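Metal-dependent hydrolase (Lactobacillus plantarum, PDB 2F6K) probably decarboxylates aminocarboxymuconate semialdehyde or a related carboxylate, as a manganese-binding member of the amidohydrolase family. Local coordinates at residues T13-V16 against E17-R21; T36-L39 against T40-F43; I99-E102 against L103-V106; D179-M182 against T183-M187; G242-L245 against P246-P250. All coordinates share one frame; numbering follows the deposited sequence.

Interaction 1: T13-V16 against E17-R21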
# COMPACT_ATOMS: atom_id res chain seq x y z
N THR A 13 -7.78 -26.41 16.99
CA THR A 13 -7.02 -25.80 18.06
C THR A 13 -5.70 -25.21 17.56
O THR A 13 -5.30 -24.13 18.00
CB THR A 13 -6.74 -26.80 19.20
OG1 THR A 13 -6.25 -28.02 18.65
CG2 THR A 13 -8.02 -27.08 19.97
N SER A 14 -5.05 -25.89 16.62
CA SER A 14 -3.79 -25.41 16.07
C SER A 14 -4.00 -24.10 15.32
O SER A 14 -3.12 -23.25 15.28
CB SER A 14 -3.17 -26.45 15.12
OG SER A 14 -4.05 -26.75 14.05
N TYR A 15 -5.17 -23.96 14.70
CA TYR A 15 -5.50 -22.75 13.96
C TYR A 15 -5.68 -21.59 14.94
O TYR A 15 -5.21 -20.47 14.69
CB TYR A 15 -6.78 -22.97 13.15
CG TYR A 15 -7.29 -21.74 12.43
CD1 TYR A 15 -6.59 -21.21 11.35
CD2 TYR A 15 -8.47 -21.12 12.82
CE1 TYR A 15 -7.06 -20.09 10.67
CE2 TYR A 15 -8.95 -20.01 12.14
CZ TYR A 15 -8.25 -19.49 11.07
OH TYR A 15 -8.74 -18.40 10.38
N VAL A 16 -6.37 -21.85 16.04
CA VAL A 16 -6.61 -20.84 17.07
C VAL A 16 -5.28 -20.38 17.67
O VAL A 16 -5.07 -19.19 17.88
CB VAL A 16 -7.51 -21.41 18.21
CG1 VAL A 16 -7.55 -20.45 19.38
CG2 VAL A 16 -8.92 -21.65 17.69
N GLU A 17 -4.38 -21.33 17.93
CA GLU A 17 -3.08 -20.98 18.50
C GLU A 17 -2.27 -20.18 17.50
O GLU A 17 -1.48 -19.31 17.87
CB GLU A 17 -2.32 -22.23 18.92
CG GLU A 17 -3.15 -23.18 19.76
CD GLU A 17 -2.33 -24.24 20.48
OE1 GLU A 17 -1.33 -24.73 19.90
OE2 GLU A 17 -2.69 -24.59 21.63
N ALA A 18 -2.45 -20.48 16.21
CA ALA A 18 -1.72 -19.76 15.18
C ALA A 18 -2.23 -18.32 15.10
O ALA A 18 -1.46 -17.39 14.85
CB ALA A 18 -1.91 -20.46 13.82
N LEU A 19 -3.53 -18.12 15.33
CA LEU A 19 -4.08 -16.78 15.28
C LEU A 19 -3.54 -15.94 16.43
O LEU A 19 -3.14 -14.79 16.22
CB LEU A 19 -5.62 -16.81 15.33
CG LEU A 19 -6.36 -17.32 14.09
CD1 LEU A 19 -7.86 -17.34 14.35
CD2 LEU A 19 -6.03 -16.44 12.90
N LYS A 20 -3.50 -16.50 17.63
CA LYS A 20 -2.98 -15.74 18.77
C LYS A 20 -1.50 -15.41 18.58
O LYS A 20 -1.05 -14.31 18.88
CB LYS A 20 -3.16 -16.53 20.07
CG LYS A 20 -4.60 -16.73 20.49
CD LYS A 20 -4.70 -17.46 21.83
CE LYS A 20 -6.16 -17.81 22.16
NZ LYS A 20 -7.06 -16.61 22.15
N ARG A 21 -0.76 -16.38 18.06
CA ARG A 21 0.66 -16.22 17.85
C ARG A 21 1.07 -15.23 16.74
O ARG A 21 2.05 -14.51 16.90
CB ARG A 21 1.28 -17.60 17.60
CG ARG A 21 2.79 -17.61 17.40
CD ARG A 21 3.40 -19.02 17.53
NE ARG A 21 3.21 -19.86 16.35
CZ ARG A 21 2.16 -20.66 16.13
NH1 ARG A 21 1.17 -20.73 17.02
NH2 ARG A 21 2.09 -21.39 15.03
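Helix 13-22 follows the first strand of the amidohydrolase barrel, and within it Tyr15 and Leu19 pack one turn apart. Leu19 lies over one face of the Tyr15 ring, toward the rim. Its CG is 4.3 Å from the centroid of the Tyr15 ring and 15° off the ring normal, a CH-pi contact. The branch that comes closest is CD1, with Tyr15 CE2 3.6 Å from Leu19 CD1. The ring reaches forward over Leu19 because its CG stands anti to the backbone N (chi1 175°), on the carbonyl side. The far end of the tyrosine is held from outside the helix: Tyr15 OH is hydrogen-bonded to the carbonyl of Pro59.

The backbone around this pair is regular, with i to i+4 bonds. Glu17 N donates to Thr13 O at 2.9 Å, and Lys20 N donates to Val16 O at 3.1 Å. On the exposed side Val16 and Lys20 lie side by side and point the same way, with Val16 CG1 4.1 Å from Lys20 CE.

Other residues of the helix meet the rest of the chain. Ser14 and Ala18 pack on Leu72 of helix 66-86, and Arg21 forms a salt bridge with Glu68 of that helix. Tyr15 lies against Val61 in the loop after strand 49-55.

Interaction 2: T36-L39 against T40-F43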
# COMPACT_ATOMS: atom_id res chain seq x y z
N THR A 36 -16.66 -25.50 19.26
CA THR A 36 -16.46 -26.92 19.49
C THR A 36 -17.47 -27.54 18.55
O THR A 36 -18.36 -26.85 18.07
CB THR A 36 -16.82 -27.38 20.94
OG1 THR A 36 -18.23 -27.28 21.14
CG2 THR A 36 -16.07 -26.56 21.97
N PRO A 37 -17.34 -28.84 18.25
CA PRO A 37 -18.32 -29.45 17.33
C PRO A 37 -19.76 -29.40 17.88
O PRO A 37 -20.74 -29.29 17.13
CB PRO A 37 -17.82 -30.88 17.20
CG PRO A 37 -16.31 -30.71 17.34
CD PRO A 37 -16.18 -29.72 18.47
N GLN A 38 -19.88 -29.48 19.20
CA GLN A 38 -21.20 -29.42 19.83
C GLN A 38 -21.98 -28.11 19.63
O GLN A 38 -23.22 -28.11 19.61
CB GLN A 38 -21.09 -29.69 21.33
CG GLN A 38 -20.67 -31.09 21.68
CD GLN A 38 -21.52 -32.17 21.01
OE1 GLN A 38 -22.75 -32.10 20.94
NE2 GLN A 38 -20.84 -33.20 20.54
N LEU A 39 -21.26 -27.00 19.51
CA LEU A 39 -21.92 -25.71 19.31
C LEU A 39 -22.61 -25.74 17.95
O LEU A 39 -23.77 -25.36 17.84
CB LEU A 39 -20.92 -24.56 19.35
CG LEU A 39 -21.55 -23.17 19.34
CD1 LEU A 39 -22.31 -22.92 20.64
CD2 LEU A 39 -20.45 -22.16 19.13
N THR A 40 -21.91 -26.18 16.92
CA THR A 40 -22.50 -26.25 15.59
C THR A 40 -23.70 -27.22 15.58
O THR A 40 -24.78 -26.91 15.07
CB THR A 40 -21.47 -26.75 14.55
OG1 THR A 40 -20.41 -25.80 14.42
CG2 THR A 40 -22.14 -26.99 13.19
N LEU A 41 -23.47 -28.40 16.12
CA LEU A 41 -24.51 -29.41 16.18
C LEU A 41 -25.77 -28.95 16.93
O LEU A 41 -26.90 -29.19 16.48
CB LEU A 41 -23.95 -30.70 16.81
CG LEU A 41 -22.95 -31.47 15.94
CD1 LEU A 41 -22.21 -32.51 16.78
CD2 LEU A 41 -23.69 -32.12 14.76
N ASN A 42 -25.59 -28.30 18.08
CA ASN A 42 -26.74 -27.82 18.84
C ASN A 42 -27.43 -26.69 18.05
O ASN A 42 -28.66 -26.54 18.09
CB ASN A 42 -26.28 -27.32 20.21
CG ASN A 42 -27.44 -27.05 21.14
OD1 ASN A 42 -28.08 -27.99 21.60
ND2 ASN A 42 -27.71 -25.78 21.43
N PHE A 43 -26.64 -25.88 17.34
CA PHE A 43 -27.24 -24.81 16.53
C PHE A 43 -28.10 -25.43 15.44
O PHE A 43 -29.17 -24.92 15.09
CB PHE A 43 -26.16 -23.95 15.87
CG PHE A 43 -26.72 -22.86 14.98
CD1 PHE A 43 -27.24 -21.68 15.52
CD2 PHE A 43 -26.71 -23.01 13.59
CE1 PHE A 43 -27.74 -20.66 14.69
CE2 PHE A 43 -27.21 -22.00 12.75
CZ PHE A 43 -27.72 -20.82 13.31
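The carbonyl of Gln38 accepts the shortest hydrogen bond here, from Asn42 N to Gln38 O at 2.8 Å. It belongs to the first turns of helix 37-46, where the chain leaves a loop and Thr36 takes the N-cap position. The bond before it is straighter: Leu41 N meets Pro37 O at 3.0 Å, with an N-H...O angle of 171°. Phe43 N closes on Leu39 O in the same i to i+4 pattern.

The cap itself is loose. Thr36 OG1 accepts a weak bond from Leu39 N at 3.5 Å. Thr36 O also accepts from Leu39 N, at 3.2 Å, so one amide serves both threonine oxygens. Pro37 has no N-H and suits the first turn of a helix.

Thr40 is buried, and its hydroxyl is held by Trp35 NE1 just ahead of the cap. That bond ties the loop back to the helix. Leu41 packs on Tyr87 and Gln90. Phe43 turns away from the first turn, with CG anti to its backbone N (chi1 177°), and meets Leu272 and Ser275 of helix 272-284. The helix therefore joins the loop after helix 66-86 to helix 272-284 on the outside of the barrel.

Across the turn, Gln38 bends at chi2 (-52°) and its amide end approaches the Leu41 side chain, with Gln38 NE2 4.1 Å from Leu41 CD1.

Interaction 3: I99-E102 against L103-V106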
# COMPACT_ATOMS: atom_id res chain seq x y z
N ILE A 99 -2.27 -22.79 -0.21
CA ILE A 99 -1.95 -21.70 -1.12
C ILE A 99 -1.04 -20.77 -0.32
O ILE A 99 -1.21 -20.64 0.89
CB ILE A 99 -3.24 -20.98 -1.55
CG1 ILE A 99 -4.02 -21.88 -2.52
CG2 ILE A 99 -2.91 -19.61 -2.14
CD1 ILE A 99 -5.36 -21.31 -2.96
N PRO A 100 -0.11 -20.06 -0.99
CA PRO A 100 0.27 -19.97 -2.40
C PRO A 100 1.26 -20.99 -2.93
O PRO A 100 1.93 -20.73 -3.93
CB PRO A 100 0.87 -18.58 -2.48
CG PRO A 100 1.71 -18.57 -1.22
CD PRO A 100 0.74 -19.15 -0.18
N TYR A 101 1.38 -22.15 -2.29
CA TYR A 101 2.34 -23.14 -2.76
C TYR A 101 1.67 -24.07 -3.76
O TYR A 101 1.13 -25.11 -3.39
CB TYR A 101 2.90 -23.90 -1.56
CG TYR A 101 3.44 -22.95 -0.50
CD1 TYR A 101 4.58 -22.18 -0.76
CD2 TYR A 101 2.78 -22.77 0.71
CE1 TYR A 101 5.04 -21.25 0.18
CE2 TYR A 101 3.24 -21.84 1.65
CZ TYR A 101 4.36 -21.09 1.37
OH TYR A 101 4.82 -20.17 2.29
N GLU A 102 1.72 -23.69 -5.03
CA GLU A 102 1.07 -24.44 -6.10
C GLU A 102 1.21 -25.96 -6.10
O GLU A 102 0.21 -26.67 -6.06
CB GLU A 102 1.52 -23.92 -7.47
CG GLU A 102 0.88 -24.66 -8.63
CD GLU A 102 1.32 -24.14 -9.99
OE1 GLU A 102 2.54 -24.09 -10.23
OE2 GLU A 102 0.44 -23.79 -10.81
N LEU A 103 2.44 -26.46 -6.16
CA LEU A 103 2.64 -27.89 -6.21
C LEU A 103 2.08 -28.59 -4.98
O LEU A 103 1.49 -29.66 -5.08
CB LEU A 103 4.13 -28.22 -6.38
CG LEU A 103 4.39 -29.51 -7.18
CD1 LEU A 103 3.68 -29.40 -8.53
CD2 LEU A 103 5.89 -29.72 -7.39
N ASP A 104 2.27 -27.97 -3.82
CA ASP A 104 1.78 -28.54 -2.57
C ASP A 104 0.25 -28.55 -2.53
O ASP A 104 -0.36 -29.50 -2.05
CB ASP A 104 2.34 -27.74 -1.39
CG ASP A 104 3.86 -27.81 -1.32
OD1 ASP A 104 4.39 -28.82 -0.80
OD2 ASP A 104 4.53 -26.87 -1.80
N ALA A 105 -0.36 -27.49 -3.05
CA ALA A 105 -1.81 -27.39 -3.09
C ALA A 105 -2.36 -28.46 -4.02
O ALA A 105 -3.39 -29.07 -3.73
CB ALA A 105 -2.22 -26.00 -3.56
N VAL A 106 -1.68 -28.67 -5.15
CA VAL A 106 -2.10 -29.68 -6.13
C VAL A 106 -2.19 -31.02 -5.40
O VAL A 106 -3.11 -31.81 -5.63
CB VAL A 106 -1.07 -29.79 -7.28
CG1 VAL A 106 -1.24 -31.11 -8.03
CG2 VAL A 106 -1.24 -28.63 -8.25
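Tyr101 is the N-cap residue of helix 102-114, at the end of the loop that follows strand 91-95. It is also the centre of an inverse gamma turn, in which Glu102 N makes a weak bond back to Pro100 O. The peptide before Pro100 is cis. The helix starts with Ala105 N donating to Tyr101 O at 2.8 Å, and Val106 N donating to Glu102 O at 2.9 Å.

The Asp104 carboxylate lies beside the cap residue. Its CG is anti to the carbonyl carbon (chi1 -63°), which brings Asp104 OD2 to 3.4 Å from Tyr101 CB. OD2 also forms long, weak ion pairs with Lys66 and with Arg139 of the second subunit. On the first turn Val106 CG2 lies 3.3 Å from Glu102 O. Glu102 extends away from the turn, and its OE1 forms a salt bridge with Arg139 of the same chain. This holds the carboxylate of a buried glutamate and probably favours its charged form.

The turn sits between two helices and a subunit boundary. Tyr101 packs on Lys66 and Thr69 of helix 66-86, while Ala105 and Val106 pack on Val140 of helix 138-145. Pro135, Val136 and Arg139 of the second subunit cover Tyr101, Pro100 and Leu103.

Interaction 4: D179-M182 against T183-M187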
# COMPACT_ATOMS: atom_id res chain seq x y z
N ASP A 179 -13.17 -7.46 -1.42
CA ASP A 179 -12.28 -8.53 -1.85
C ASP A 179 -12.95 -9.59 -2.72
O ASP A 179 -12.38 -10.02 -3.72
CB ASP A 179 -11.61 -9.20 -0.66
CG ASP A 179 -10.15 -9.51 -0.94
OD1 ASP A 179 -9.37 -8.57 -1.19
OD2 ASP A 179 -9.78 -10.70 -0.94
N THR A 180 -14.16 -9.99 -2.34
CA THR A 180 -14.88 -10.99 -3.12
C THR A 180 -15.13 -10.42 -4.50
O THR A 180 -14.97 -11.11 -5.51
CB THR A 180 -16.22 -11.35 -2.47
OG1 THR A 180 -15.98 -12.10 -1.27
CG2 THR A 180 -17.07 -12.19 -3.43
N THR A 181 -15.49 -9.14 -4.54
CA THR A 181 -15.79 -8.47 -5.79
C THR A 181 -14.55 -8.38 -6.68
O THR A 181 -14.62 -8.65 -7.88
CB THR A 181 -16.33 -7.06 -5.55
OG1 THR A 181 -17.41 -7.11 -4.60
CG2 THR A 181 -16.86 -6.47 -6.86
N MSE A 182 -13.43 -7.99 -6.09
CA MSE A 182 -12.21 -7.87 -6.87
C MSE A 182 -11.79 -9.24 -7.39
O MSE A 182 -11.36 -9.37 -8.54
CB MSE A 182 -11.08 -7.25 -6.03
CG MSE A 182 -11.36 -5.82 -5.57
SE MSE A 182 -9.78 -4.94 -4.81
CE MSE A 182 -9.82 -5.68 -3.02
N THR A 183 -11.95 -10.26 -6.55
CA THR A 183 -11.57 -11.61 -6.94
C THR A 183 -12.41 -12.17 -8.09
O THR A 183 -11.86 -12.81 -8.99
CB THR A 183 -11.65 -12.58 -5.74
OG1 THR A 183 -10.78 -12.12 -4.70
CG2 THR A 183 -11.23 -13.99 -6.16
N PHE A 184 -13.72 -11.94 -8.07
CA PHE A 184 -14.59 -12.41 -9.14
C PHE A 184 -14.16 -11.83 -10.49
O PHE A 184 -14.08 -12.54 -11.49
CB PHE A 184 -16.04 -12.00 -8.87
CG PHE A 184 -16.99 -12.39 -9.97
CD1 PHE A 184 -17.39 -13.72 -10.12
CD2 PHE A 184 -17.52 -11.44 -10.82
CE1 PHE A 184 -18.30 -14.09 -11.10
CE2 PHE A 184 -18.44 -11.80 -11.82
CZ PHE A 184 -18.83 -13.12 -11.95
N ILE A 185 -13.89 -10.54 -10.50
CA ILE A 185 -13.49 -9.88 -11.72
C ILE A 185 -12.12 -10.40 -12.16
O ILE A 185 -11.86 -10.56 -13.35
CB ILE A 185 -13.46 -8.36 -11.52
CG1 ILE A 185 -14.86 -7.89 -11.08
CG2 ILE A 185 -13.02 -7.66 -12.79
CD1 ILE A 185 -15.00 -6.40 -10.87
N ASN A 186 -11.26 -10.69 -11.19
CA ASN A 186 -9.93 -11.19 -11.50
C ASN A 186 -10.11 -12.50 -12.26
O ASN A 186 -9.41 -12.79 -13.23
CB ASN A 186 -9.16 -11.43 -10.21
CG ASN A 186 -7.68 -11.64 -10.44
OD1 ASN A 186 -7.14 -12.69 -10.13
ND2 ASN A 186 -7.02 -10.64 -11.00
N MSE A 187 -11.08 -13.29 -11.81
CA MSE A 187 -11.37 -14.57 -12.42
C MSE A 187 -11.92 -14.36 -13.84
O MSE A 187 -11.71 -15.19 -14.73
CB MSE A 187 -12.34 -15.33 -11.53
CG MSE A 187 -11.73 -15.69 -10.19
SE MSE A 187 -12.97 -16.48 -8.95
CE MSE A 187 -12.89 -18.34 -9.49
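Residues 179-182 and 183-187 are one run of regular helix within helix 171-189, linked by i to i+4 bonds. Phe184 N donates to Thr180 O at 3.0 Å. The next bond, from Ile185 N to Thr181 O, is weak at 3.3 Å.

Asp179 O is gripped twice by Thr183. The backbone Thr183 N donates to Asp179 O at 2.9 Å, and the hydroxyl Thr183 OG1 donates to Asp179 O at 2.8 Å. The two donors come from opposite faces of the carbonyl plane, and the hydroxyl stands 36° out of it. Thr183 OG1 reaches back because it lies beside its own backbone N (chi1 -59°). Such a threonine bond to the preceding turn satisfies a buried hydroxyl inside a helix.

This helix follows strand 150-154 of the TIM barrel of the amidohydrolase family. Thr180 and Phe184 touch Ile203 of the next strand. The carboxylate of Asp179 is held by Thr125, Asn126 and Tyr131.

Ile185 CG1 sits 3.3 Å from Thr181 O, again on the side of its backbone N. Met182, a selenomethionine, and Ile185 both touch Asp166 of the third subunit.

Interaction 5: G242-L245 against P246-P250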
# COMPACT_ATOMS: atom_id res chain seq x y z
N GLY A 242 -25.36 -13.54 5.59
CA GLY A 242 -25.32 -12.09 5.73
C GLY A 242 -26.65 -11.39 5.60
O GLY A 242 -27.71 -12.03 5.53
N ALA A 243 -26.60 -10.06 5.55
CA ALA A 243 -27.80 -9.23 5.44
C ALA A 243 -28.29 -9.14 3.99
O ALA A 243 -28.33 -8.07 3.39
CB ALA A 243 -27.49 -7.83 5.96
N VAL A 244 -28.69 -10.29 3.46
CA VAL A 244 -29.15 -10.38 2.08
C VAL A 244 -30.52 -9.77 1.80
O VAL A 244 -30.86 -9.52 0.64
CB VAL A 244 -29.20 -11.84 1.63
CG1 VAL A 244 -27.83 -12.49 1.86
CG2 VAL A 244 -30.29 -12.58 2.39
N LEU A 245 -31.31 -9.53 2.84
CA LEU A 245 -32.63 -8.94 2.65
C LEU A 245 -32.61 -7.54 3.23
O LEU A 245 -31.87 -7.26 4.17
CB LEU A 245 -33.71 -9.78 3.34
CG LEU A 245 -33.93 -11.23 2.87
CD1 LEU A 245 -34.93 -11.92 3.79
CD2 LEU A 245 -34.43 -11.23 1.42
N PRO A 246 -33.45 -6.64 2.70
CA PRO A 246 -34.40 -6.85 1.61
C PRO A 246 -33.90 -6.41 0.24
O PRO A 246 -34.64 -6.45 -0.74
CB PRO A 246 -35.58 -6.00 2.05
CG PRO A 246 -34.87 -4.78 2.56
CD PRO A 246 -33.70 -5.35 3.37
N ARG A 247 -32.63 -6.02 0.15
CA ARG A 247 -32.11 -5.55 -1.13
C ARG A 247 -31.16 -6.46 -1.90
O ARG A 247 -31.40 -6.75 -3.08
CB ARG A 247 -31.46 -4.18 -0.93
CG ARG A 247 -32.46 -3.03 -0.81
CD ARG A 247 -31.81 -1.80 -0.19
NE ARG A 247 -31.83 -1.87 1.27
CZ ARG A 247 -32.89 -1.56 2.00
NH1 ARG A 247 -34.00 -1.15 1.41
NH2 ARG A 247 -32.86 -1.67 3.32
N GLN A 248 -30.09 -6.91 -1.26
CA GLN A 248 -29.08 -7.73 -1.91
C GLN A 248 -29.58 -8.98 -2.65
O GLN A 248 -29.44 -9.07 -3.86
CB GLN A 248 -28.00 -8.15 -0.92
CG GLN A 248 -26.72 -8.61 -1.59
CD GLN A 248 -25.72 -9.18 -0.61
OE1 GLN A 248 -24.52 -9.25 -0.89
NE2 GLN A 248 -26.20 -9.60 0.56
N LEU A 249 -30.15 -9.93 -1.92
CA LEU A 249 -30.64 -11.16 -2.54
C LEU A 249 -31.58 -10.90 -3.72
O LEU A 249 -31.41 -11.49 -4.78
CB LEU A 249 -31.31 -12.06 -1.52
CG LEU A 249 -31.87 -13.37 -2.09
CD1 LEU A 249 -30.88 -14.00 -3.05
CD2 LEU A 249 -32.20 -14.31 -0.94
N PRO A 250 -32.59 -10.02 -3.54
CA PRO A 250 -33.52 -9.73 -4.65
C PRO A 250 -32.80 -9.26 -5.92
O PRO A 250 -33.18 -9.63 -7.03
CB PRO A 250 -34.42 -8.65 -4.05
CG PRO A 250 -34.51 -9.08 -2.61
CD PRO A 250 -33.05 -9.40 -2.29
O HOH W 1 -30.03 -6.47 1.62
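Ala243 reaches the following segment through water 1, which bridges its carbonyl to the backbone of Gln248. The water donates to Ala243 O at 2.9 Å and accepts from Gln248 N at 2.9 Å, and so joins the loop to the start of helix 248-252. Ala243 is also the centre of an inverse gamma turn in the loop after strand 237-239, where Gly242 O takes a weak bond from Val244 N.

Val244 makes the direct link. Leu249 N donates to Val244 O at 2.7 Å, in the carbonyl plane and on a lone pair, with an N-H...O angle of 164°. The side chains of Val244 and Leu249 lie side by side and point the same way, with Val244 CB 3.8 Å from Leu249 CB. The Gln248 side chain runs obliquely across Val244. Both Val244 and Gln248 pack on Ala206.

Leu245 precedes a cis peptide to Pro246. Leu245 CD2 is 4.4 Å from Leu249 CB, and equally 4.4 Å from Pro250 CD. Past the turn, Pro246 CG lies 3.6 Å above one face of the Arg247 guanidinium, toward its rim. The end of Arg247 leaves this turn for the third subunit, where it makes a salt bridge with Asp215 and a hydrogen bond with Ser254.

The chemistry is divided: one direct bond and one water fasten the backbone of the turn, apolar contacts of Val244 and Leu245 with Leu249 and Pro250 add to it, and the arginine charge is used between subunits.

How the interactions relate
The five contacts come in series along one chain of the amidohydrolase fold, whose eight parallel strands stand in chain order. Interactions 1 and 2 lie on successive helices, 13-22 and 37-46, with centres about 20 Å apart. Both helices lie between strands 3-9 and 49-55. The other contacts follow later strands: interaction 3 starts helix 102-114, interaction 4 lies within helix 171-189, and interaction 5 leads into helix 248-252. None touches another; the nearest atoms of interactions 4 and 5 are about 8 Å apart. Interactions 3 and 5 are on opposite sides of the chain's centre, about 35 Å between centres. Interaction 3 meets the second subunit, and interactions 4 and 5 meet the third, so these connections also lie at subunit interfaces of the four-chain assembly.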